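Local structure of malyl-CoA lyase/beta-methylmalyl-CoA lyase (Methylobacterium extorquens, 5UGR) at residues S16-P21 against D37-D42; L66-K71 against C96-M101. The protein belongs to the HpcH/HpaI aldolase/citrate lyase family, is built on a parallel beta/alpha barrel of the TIM type, and holds a magnesium ion. All coordinates share one frame; numbering follows the deposited sequence.

Contact 1 (S16-P21 against D37-D42); sequences SELAVP and DVIFLD
F40 has its CG between the backbone N and the carbonyl carbon (chi1 74°), and its ring comes to lie against A19 of the neighbouring strand; S16 uses the same setting (chi1 53°) to bring OG to the backbone of D37. The ring lies beneath A19, whose CA stands 4.0 Å from the F40 ring centroid and almost on the normal, a CH-pi contact, while A19 CB touches F40 CZ at 3.4 Å. Alanine, with only CB, suits a place where the ring lies this close. E17, extended from CG outward, runs beside V38 and brings OE1 to 3.6 Å from F40 CD2, its carboxylate turned 84° from the ring plane; OE2 is hydrogen-bonded to H14. On the other face of the sheet branched side chains pack against one another: V20 CG2 meets I39 CG2 at 3.8 Å, and L41 CD2 packs on V20 CB, with helix 25-32 covering L18, V20 and I39.

Between these side chains runs a parallel ladder in which L18 and V20 each donate N and accept through O, as in L18 N to V38 O (2.9 Å). At its start S16 OG takes the N-H of D37 N at 2.9 Å and is also bonded to N265. The strands are the first two of the barrel, joined by helix 25-32 in a beta-alpha-beta unit. At the C-terminal end of the pair the side chain of D42 is about 8 Å from the magnesium ion. Its OD1 is salt-bridged to R76 and accepts from E44 N, and OD2 accepts from A46 N, bonds that fix the carboxylate near the metal site.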
ATOM      1  N   SER A  16      -6.020 -36.178  -2.009  1.00 15.74           N
ATOM      2  CA  SER A  16      -7.090 -36.344  -2.965  1.00 15.99           C
ATOM      3  C   SER A  16      -8.274 -35.520  -2.543  1.00 16.41           C
ATOM      4  O   SER A  16      -8.659 -35.510  -1.356  1.00 16.58           O
ATOM      5  CB  SER A  16      -7.477 -37.832  -3.078  1.00 18.60           C
ATOM      6  OG  SER A  16      -7.763 -38.410  -1.818  1.00 17.23           O
ATOM      7  N   GLU A  17      -8.845 -34.799  -3.522  1.00 14.93           N
ATOM      8  CA  GLU A  17     -10.010 -33.928  -3.256  1.00 14.78           C
ATOM      9  C   GLU A  17     -11.065 -34.268  -4.274  1.00 14.93           C
ATOM     10  O   GLU A  17     -10.935 -33.926  -5.467  1.00 15.28           O
ATOM     11  CB  GLU A  17      -9.562 -32.473  -3.331  1.00 14.16           C
ATOM     12  CG  GLU A  17     -10.670 -31.445  -3.179  1.00 14.84           C
ATOM     13  CD  GLU A  17     -10.172 -30.005  -3.024  1.00 15.17           C
ATOM     14  OE1 GLU A  17     -11.005 -29.043  -3.101  1.00 14.91           O
ATOM     15  OE2 GLU A  17      -8.941 -29.837  -2.802  1.00 14.17           O
ATOM     16  N   LEU A  18     -12.126 -34.957  -3.809  1.00 15.74           N
ATOM     17  CA  LEU A  18     -13.166 -35.454  -4.717  1.00 17.93           C
ATOM     18  C   LEU A  18     -14.310 -34.462  -4.793  1.00 16.07           C
ATOM     19  O   LEU A  18     -14.863 -34.067  -3.762  1.00 17.04           O
ATOM     20  CB  LEU A  18     -13.687 -36.794  -4.202  1.00 16.94           C
ATOM     21  CG  LEU A  18     -14.835 -37.432  -4.956  1.00 18.67           C
ATOM     22  CD1 LEU A  18     -14.346 -37.917  -6.305  1.00 20.19           C
ATOM     23  CD2 LEU A  18     -15.415 -38.590  -4.175  1.00 20.66           C
ATOM     24  N   ALA A  19     -14.676 -34.103  -6.024  1.00 15.74           N
ATOM     25  CA  ALA A  19     -15.792 -33.249  -6.333  1.00 16.86           C
ATOM     26  C   ALA A  19     -17.046 -34.068  -6.543  1.00 17.66           C
ATOM     27  O   ALA A  19     -17.049 -34.970  -7.375  1.00 21.46           O
ATOM     28  CB  ALA A  19     -15.501 -32.492  -7.599  1.00 19.45           C
ATOM     29  N   VAL A  20     -18.115 -33.726  -5.831  1.00 15.54           N
ATOM     30  CA  VAL A  20     -19.375 -34.487  -5.949  1.00 16.75           C
ATOM     31  C   VAL A  20     -20.548 -33.509  -6.121  1.00 18.55           C
ATOM     32  O   VAL A  20     -20.806 -32.726  -5.226  1.00 18.89           O
ATOM     33  CB  VAL A  20     -19.625 -35.377  -4.734  1.00 20.64           C
ATOM     34  CG1 VAL A  20     -20.852 -36.277  -5.000  1.00 24.33           C
ATOM     35  CG2 VAL A  20     -18.422 -36.205  -4.339  1.00 22.49           C
ATOM     36  N   PRO A  21     -21.292 -33.591  -7.233  1.00 19.18           N
ATOM     37  CA  PRO A  21     -22.403 -32.683  -7.394  1.00 18.78           C
ATOM     38  C   PRO A  21     -23.539 -32.891  -6.403  1.00 19.63           C
ATOM     39  O   PRO A  21     -24.011 -34.019  -6.226  1.00 21.73           O
ATOM     40  CB  PRO A  21     -22.871 -32.883  -8.824  1.00 21.69           C
ATOM     41  CG  PRO A  21     -21.809 -33.644  -9.508  1.00 32.95           C
ATOM     42  CD  PRO A  21     -21.073 -34.418  -8.432  1.00 23.93           C
ATOM     43  N   ASP A  37      -9.471 -38.238   0.568  1.00 16.09           N
ATOM     44  CA  ASP A  37      -9.137 -37.554   1.837  1.00 16.80           C
ATOM     45  C   ASP A  37     -10.107 -36.438   2.147  1.00 16.02           C
ATOM     46  O   ASP A  37     -10.446 -36.181   3.304  1.00 17.67           O
ATOM     47  CB  ASP A  37      -7.737 -36.984   1.785  1.00 16.33           C
ATOM     48  CG  ASP A  37      -6.607 -38.053   1.735  1.00 18.11           C
ATOM     49  OD1 ASP A  37      -6.842 -39.202   2.180  1.00 18.51           O
ATOM     50  OD2 ASP A  37      -5.470 -37.681   1.338  1.00 16.71           O
ATOM     51  N   VAL A  38     -10.438 -35.688   1.102  1.00 16.43           N
ATOM     52  CA  VAL A  38     -11.268 -34.492   1.204  1.00 15.45           C
ATOM     53  C   VAL A  38     -12.372 -34.647   0.163  1.00 15.90           C
ATOM     54  O   VAL A  38     -12.100 -35.079  -0.949  1.00 16.52           O
ATOM     55  CB  VAL A  38     -10.427 -33.214   0.842  1.00 16.57           C
ATOM     56  CG1 VAL A  38     -11.278 -31.962   0.868  1.00 18.46           C
ATOM     57  CG2 VAL A  38      -9.233 -33.043   1.781  1.00 16.84           C
ATOM     58  N   ILE A  39     -13.598 -34.299   0.528  1.00 15.62           N
ATOM     59  CA  ILE A  39     -14.706 -34.276  -0.423  1.00 16.21           C
ATOM     60  C   ILE A  39     -15.349 -32.912  -0.386  1.00 15.62           C
ATOM     61  O   ILE A  39     -15.617 -32.392   0.706  1.00 17.67           O
ATOM     62  CB  ILE A  39     -15.804 -35.360  -0.095  1.00 18.17           C
ATOM     63  CG1 ILE A  39     -15.195 -36.749  -0.314  1.00 19.31           C
ATOM     64  CG2 ILE A  39     -17.042 -35.143  -0.997  1.00 19.67           C
ATOM     65  CD1 ILE A  39     -16.139 -37.904   0.022  1.00 22.14           C
ATOM     66  N   PHE A  40     -15.604 -32.329  -1.561  1.00 14.80           N
ATOM     67  CA  PHE A  40     -16.506 -31.196  -1.594  1.00 14.80           C
ATOM     68  C   PHE A  40     -17.784 -31.539  -2.296  1.00 15.21           C
ATOM     69  O   PHE A  40     -17.783 -32.167  -3.355  1.00 16.05           O
ATOM     70  CB  PHE A  40     -15.870 -29.875  -2.126  1.00 14.88           C
ATOM     71  CG  PHE A  40     -15.627 -29.784  -3.605  1.00 15.29           C
ATOM     72  CD1 PHE A  40     -16.629 -29.444  -4.490  1.00 15.71           C
ATOM     73  CD2 PHE A  40     -14.325 -29.846  -4.095  1.00 16.25           C
ATOM     74  CE1 PHE A  40     -16.351 -29.255  -5.834  1.00 16.96           C
ATOM     75  CE2 PHE A  40     -14.035 -29.642  -5.418  1.00 16.34           C
ATOM     76  CZ  PHE A  40     -15.079 -29.326  -6.303  1.00 15.96           C
ATOM     77  N   LEU A  41     -18.874 -31.167  -1.617  1.00 15.46           N
ATOM     78  CA  LEU A  41     -20.206 -31.273  -2.148  1.00 15.83           C
ATOM     79  C   LEU A  41     -20.546 -29.986  -2.868  1.00 15.18           C
ATOM     80  O   LEU A  41     -20.529 -28.892  -2.239  1.00 15.53           O
ATOM     81  CB  LEU A  41     -21.190 -31.602  -1.026  1.00 17.07           C
ATOM     82  CG  LEU A  41     -20.821 -32.814  -0.143  1.00 16.61           C
ATOM     83  CD1 LEU A  41     -21.910 -33.049   0.915  1.00 19.02           C
ATOM     84  CD2 LEU A  41     -20.587 -34.088  -1.010  1.00 19.34           C
ATOM     85  N   ASP A  42     -20.804 -30.085  -4.169  1.00 14.98           N
ATOM     86  CA  ASP A  42     -20.808 -28.911  -5.022  1.00 16.21           C
ATOM     87  C   ASP A  42     -22.213 -28.307  -5.192  1.00 15.68           C
ATOM     88  O   ASP A  42     -23.204 -29.017  -5.491  1.00 17.02           O
ATOM     89  CB  ASP A  42     -20.271 -29.342  -6.381  1.00 16.36           C
ATOM     90  CG  ASP A  42     -19.891 -28.171  -7.289  1.00 15.16           C
ATOM     91  OD1 ASP A  42     -19.747 -27.022  -6.782  1.00 15.35           O
ATOM     92  OD2 ASP A  42     -19.735 -28.445  -8.522  1.00 16.04           O
TER

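Contact 2 (L66-K71 against C96-M101); sequences LDWGNK and CPRLDM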
ATOM      1  N   LEU A  66     -25.370 -39.263   6.176  1.00 26.67           N
ATOM      2  CA  LEU A  66     -24.478 -40.277   5.623  1.00 25.30           C
ATOM      3  C   LEU A  66     -23.275 -40.404   6.533  1.00 26.07           C
ATOM      4  O   LEU A  66     -22.976 -39.530   7.358  1.00 29.57           O
ATOM      5  CB  LEU A  66     -24.015 -39.861   4.215  1.00 26.33           C
ATOM      6  CG  LEU A  66     -25.114 -39.864   3.162  1.00 34.59           C
ATOM      7  CD1 LEU A  66     -24.618 -39.480   1.772  1.00 26.41           C
ATOM      8  CD2 LEU A  66     -25.882 -41.194   3.105  1.00 38.32           C
ATOM      9  N   ASP A  67     -22.576 -41.507   6.389  1.00 26.26           N
ATOM     10  CA  ASP A  67     -21.381 -41.747   7.187  1.00 24.64           C
ATOM     11  C   ASP A  67     -20.144 -41.385   6.389  1.00 26.76           C
ATOM     12  O   ASP A  67     -19.677 -42.167   5.551  1.00 25.66           O
ATOM     13  CB  ASP A  67     -21.357 -43.230   7.578  1.00 28.72           C
ATOM     14  CG  ASP A  67     -20.150 -43.616   8.434  1.00 30.58           C
ATOM     15  OD1 ASP A  67     -19.265 -42.775   8.749  1.00 27.93           O
ATOM     16  OD2 ASP A  67     -20.114 -44.794   8.841  1.00 40.21           O
ATOM     17  N   TRP A  68     -19.559 -40.235   6.729  1.00 27.12           N
ATOM     18  CA  TRP A  68     -18.418 -39.716   6.007  1.00 21.86           C
ATOM     19  C   TRP A  68     -17.097 -40.114   6.679  1.00 21.49           C
ATOM     20  O   TRP A  68     -15.980 -39.667   6.268  1.00 25.42           O
ATOM     21  CB  TRP A  68     -18.505 -38.167   5.924  1.00 22.08           C
ATOM     22  CG  TRP A  68     -19.733 -37.689   5.178  1.00 22.89           C
ATOM     23  CD1 TRP A  68     -20.859 -37.203   5.746  1.00 22.11           C
ATOM     24  CD2 TRP A  68     -19.953 -37.697   3.786  1.00 22.05           C
ATOM     25  NE1 TRP A  68     -21.774 -36.915   4.799  1.00 24.72           N
ATOM     26  CE2 TRP A  68     -21.249 -37.209   3.570  1.00 21.23           C
ATOM     27  CE3 TRP A  68     -19.194 -38.085   2.690  1.00 19.25           C
ATOM     28  CZ2 TRP A  68     -21.780 -37.018   2.301  1.00 23.57           C
ATOM     29  CZ3 TRP A  68     -19.735 -37.917   1.423  1.00 22.65           C
ATOM     30  CH2 TRP A  68     -21.041 -37.397   1.241  1.00 21.58           C
ATOM     31  N   GLY A  69     -17.151 -40.909   7.728  1.00 24.45           N
ATOM     32  CA  GLY A  69     -15.911 -41.210   8.408  1.00 26.18           C
ATOM     33  C   GLY A  69     -15.166 -39.987   8.915  1.00 22.31           C
ATOM     34  O   GLY A  69     -15.802 -39.053   9.428  1.00 22.37           O
ATOM     35  N   ASN A  70     -13.819 -40.032   8.829  1.00 24.48           N
ATOM     36  CA  ASN A  70     -13.001 -38.939   9.217  1.00 20.60           C
ATOM     37  C   ASN A  70     -12.596 -38.072   8.028  1.00 20.22           C
ATOM     38  O   ASN A  70     -11.612 -37.315   8.134  1.00 21.44           O
ATOM     39  CB  ASN A  70     -11.766 -39.435   9.959  1.00 26.34           C
ATOM     40  CG  ASN A  70     -11.003 -38.333  10.671  1.00 24.16           C
ATOM     41  OD1 ASN A  70      -9.727 -38.355  10.667  1.00 36.94           O
ATOM     42  ND2 ASN A  70     -11.672 -37.384  11.255  1.00 19.31           N
ATOM     43  N   LYS A  71     -13.331 -38.170   6.917  1.00 18.57           N
ATOM     44  CA  LYS A  71     -13.033 -37.297   5.747  1.00 21.00           C
ATOM     45  C   LYS A  71     -13.177 -35.835   6.106  1.00 18.24           C
ATOM     46  O   LYS A  71     -14.001 -35.459   6.932  1.00 20.00           O
ATOM     47  CB  LYS A  71     -13.935 -37.657   4.561  1.00 21.24           C
ATOM     48  CG  LYS A  71     -13.638 -39.063   3.979  1.00 21.37           C
ATOM     49  CD  LYS A  71     -14.669 -39.293   2.916  1.00 29.48           C
ATOM     50  CE  LYS A  71     -14.514 -40.580   2.200  1.00 32.55           C
ATOM     51  NZ  LYS A  71     -14.757 -41.709   3.111  1.00 31.68           N
ATOM     52  N   CYS A  96     -25.815 -28.038   9.671  1.00 18.78           N
ATOM     53  CA  CYS A  96     -24.911 -29.177   9.441  1.00 18.11           C
ATOM     54  C   CYS A  96     -23.617 -29.065  10.225  1.00 19.12           C
ATOM     55  O   CYS A  96     -22.576 -28.653   9.682  1.00 19.42           O
ATOM     56  CB  CYS A  96     -24.620 -29.349   7.959  1.00 19.19           C
ATOM     57  SG  CYS A  96     -26.038 -29.517   6.871  1.00 20.77           S
ATOM     58  N   PRO A  97     -23.630 -29.448  11.514  1.00 21.58           N
ATOM     59  CA  PRO A  97     -22.393 -29.494  12.316  1.00 22.13           C
ATOM     60  C   PRO A  97     -21.262 -30.340  11.669  1.00 18.90           C
ATOM     61  O   PRO A  97     -20.095 -30.088  11.956  1.00 21.09           O
ATOM     62  CB  PRO A  97     -22.838 -30.162  13.636  1.00 28.07           C
ATOM     63  CG  PRO A  97     -24.295 -30.025  13.679  1.00 29.37           C
ATOM     64  CD  PRO A  97     -24.820 -29.808  12.311  1.00 23.94           C
ATOM     65  N   ARG A  98     -21.593 -31.355  10.877  1.00 19.23           N
ATOM     66  CA  ARG A  98     -20.580 -32.222  10.241  1.00 18.33           C
ATOM     67  C   ARG A  98     -19.666 -31.484   9.281  1.00 17.36           C
ATOM     68  O   ARG A  98     -18.562 -31.909   9.021  1.00 19.25           O
ATOM     69  CB  ARG A  98     -21.225 -33.440   9.576  1.00 20.21           C
ATOM     70  CG  ARG A  98     -20.274 -34.433   8.905  1.00 20.65           C
ATOM     71  CD  ARG A  98     -19.342 -35.032   9.919  1.00 21.53           C
ATOM     72  NE  ARG A  98     -18.344 -35.932   9.387  1.00 23.35           N
ATOM     73  CZ  ARG A  98     -17.197 -35.504   8.830  1.00 20.22           C
ATOM     74  NH1 ARG A  98     -16.983 -34.197   8.644  1.00 19.58           N
ATOM     75  NH2 ARG A  98     -16.291 -36.392   8.417  1.00 21.54           N
ATOM     76  N   LEU A  99     -20.153 -30.385   8.712  1.00 16.16           N
ATOM     77  CA  LEU A  99     -19.333 -29.624   7.768  1.00 15.93           C
ATOM     78  C   LEU A  99     -18.035 -29.190   8.433  1.00 13.94           C
ATOM     79  O   LEU A  99     -18.037 -28.606   9.519  1.00 16.98           O
ATOM     80  CB  LEU A  99     -20.123 -28.423   7.265  1.00 15.72           C
ATOM     81  CG  LEU A  99     -19.467 -27.665   6.126  1.00 14.58           C
ATOM     82  CD1 LEU A  99     -19.335 -28.473   4.854  1.00 16.28           C
ATOM     83  CD2 LEU A  99     -20.190 -26.335   5.898  1.00 16.98           C
ATOM     84  N   ASP A 100     -16.927 -29.411   7.693  1.00 14.84           N
ATOM     85  CA  ASP A 100     -15.621 -28.993   8.143  1.00 13.57           C
ATOM     86  C   ASP A 100     -15.108 -27.681   7.496  1.00 14.60           C
ATOM     87  O   ASP A 100     -14.420 -26.881   8.168  1.00 14.86           O
ATOM     88  CB  ASP A 100     -14.582 -30.078   7.886  1.00 14.58           C
ATOM     89  CG  ASP A 100     -14.882 -31.384   8.643  1.00 15.47           C
ATOM     90  OD1 ASP A 100     -15.075 -31.296   9.893  1.00 16.38           O
ATOM     91  OD2 ASP A 100     -14.901 -32.436   7.964  1.00 16.76           O
ATOM     92  N   MET A 101     -15.422 -27.504   6.204  1.00 13.71           N
ATOM     93  CA  MET A 101     -14.808 -26.420   5.452  1.00 13.73           C
ATOM     94  C   MET A 101     -15.738 -25.897   4.381  1.00 13.39           C
ATOM     95  O   MET A 101     -16.669 -26.587   3.954  1.00 14.26           O
ATOM     96  CB  MET A 101     -13.516 -26.899   4.776  1.00 14.13           C
ATOM     97  CG  MET A 101     -12.385 -27.289   5.772  1.00 16.45           C
ATOM     98  SD  MET A 101     -10.816 -27.645   4.945  1.00 17.17           S
ATOM     99  CE  MET A 101     -10.389 -25.967   4.443  1.00 16.81           C
TER
HETATM  100  O   HOH W   1     -19.848 -38.481   9.148  1.00 36.03           O
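R98 NH2 donates two hydrogen bonds to the 66-71 loop, to G69 O and to K71 O, both at 2.9 Å. The second is the straighter, 170° at the hydrogen, and lies in the carbonyl plane of K71 on a lone pair as well as near the guanidinium plane. The first is more bent, its donor standing above the carbonyl plane of G69. In R98 CG leaves anti to the backbone N and chi2 (62°) turns CD aside; the head group lies with its edge to the two carbonyls, and a guanidinium suits the place by offering several N-H groups from one flat head. R98 NE uses another of them on a water, 3.0 Å away, which also accepts from W68 N.

The acceptors are presented by a type II' turn from W68 to K71, in which G69 has a positive phi that glycine adopts readily. D67 OD1 accepts from G69 N at 3.0 Å, closing an Asx turn. Both loops follow helices of the TIM-type barrel and lead into neighbouring strands, 72-76 and 101-104, so the arginine joins two successive alpha-to-beta connections.

Charge pairing lies within 96-101: R98 NH1 forms a salt bridge of 2.8 Å with D100 OD2. OD2 lies near the guanidinium plane, while NH1 approaches from above the carboxylate plane. D100 OD2 also accepts from M73 N, and OD1 pairs with K131.

Van der Waals contact is slight: W68 CB comes to 3.8 Å from R98 NH2. The indole turns inward against I39 and L41, its NE1 bonded to A62 O.

How the contacts relate
From the N terminus, strand 16-21 leads through helix 25-32 to strand 38-42, and contact 1 closes that short excursion. The chain then passes through helix 52-65 into loop 66-71, runs through strand 72-76 and helix 85-95, and returns at 96-101, where contact 2 closes the second loop. The two are in series, neither nesting nor crossing, with centres about 12 Å apart. They meet where the second strand backs onto the first loop of contact 2: I39 CD1 packs on K71 CD at 3.5 Å, and L41 CD2 lies 4.0 Å from W68 CH2. Together they tie the first two barrel strands to the connections leading into the third and fourth.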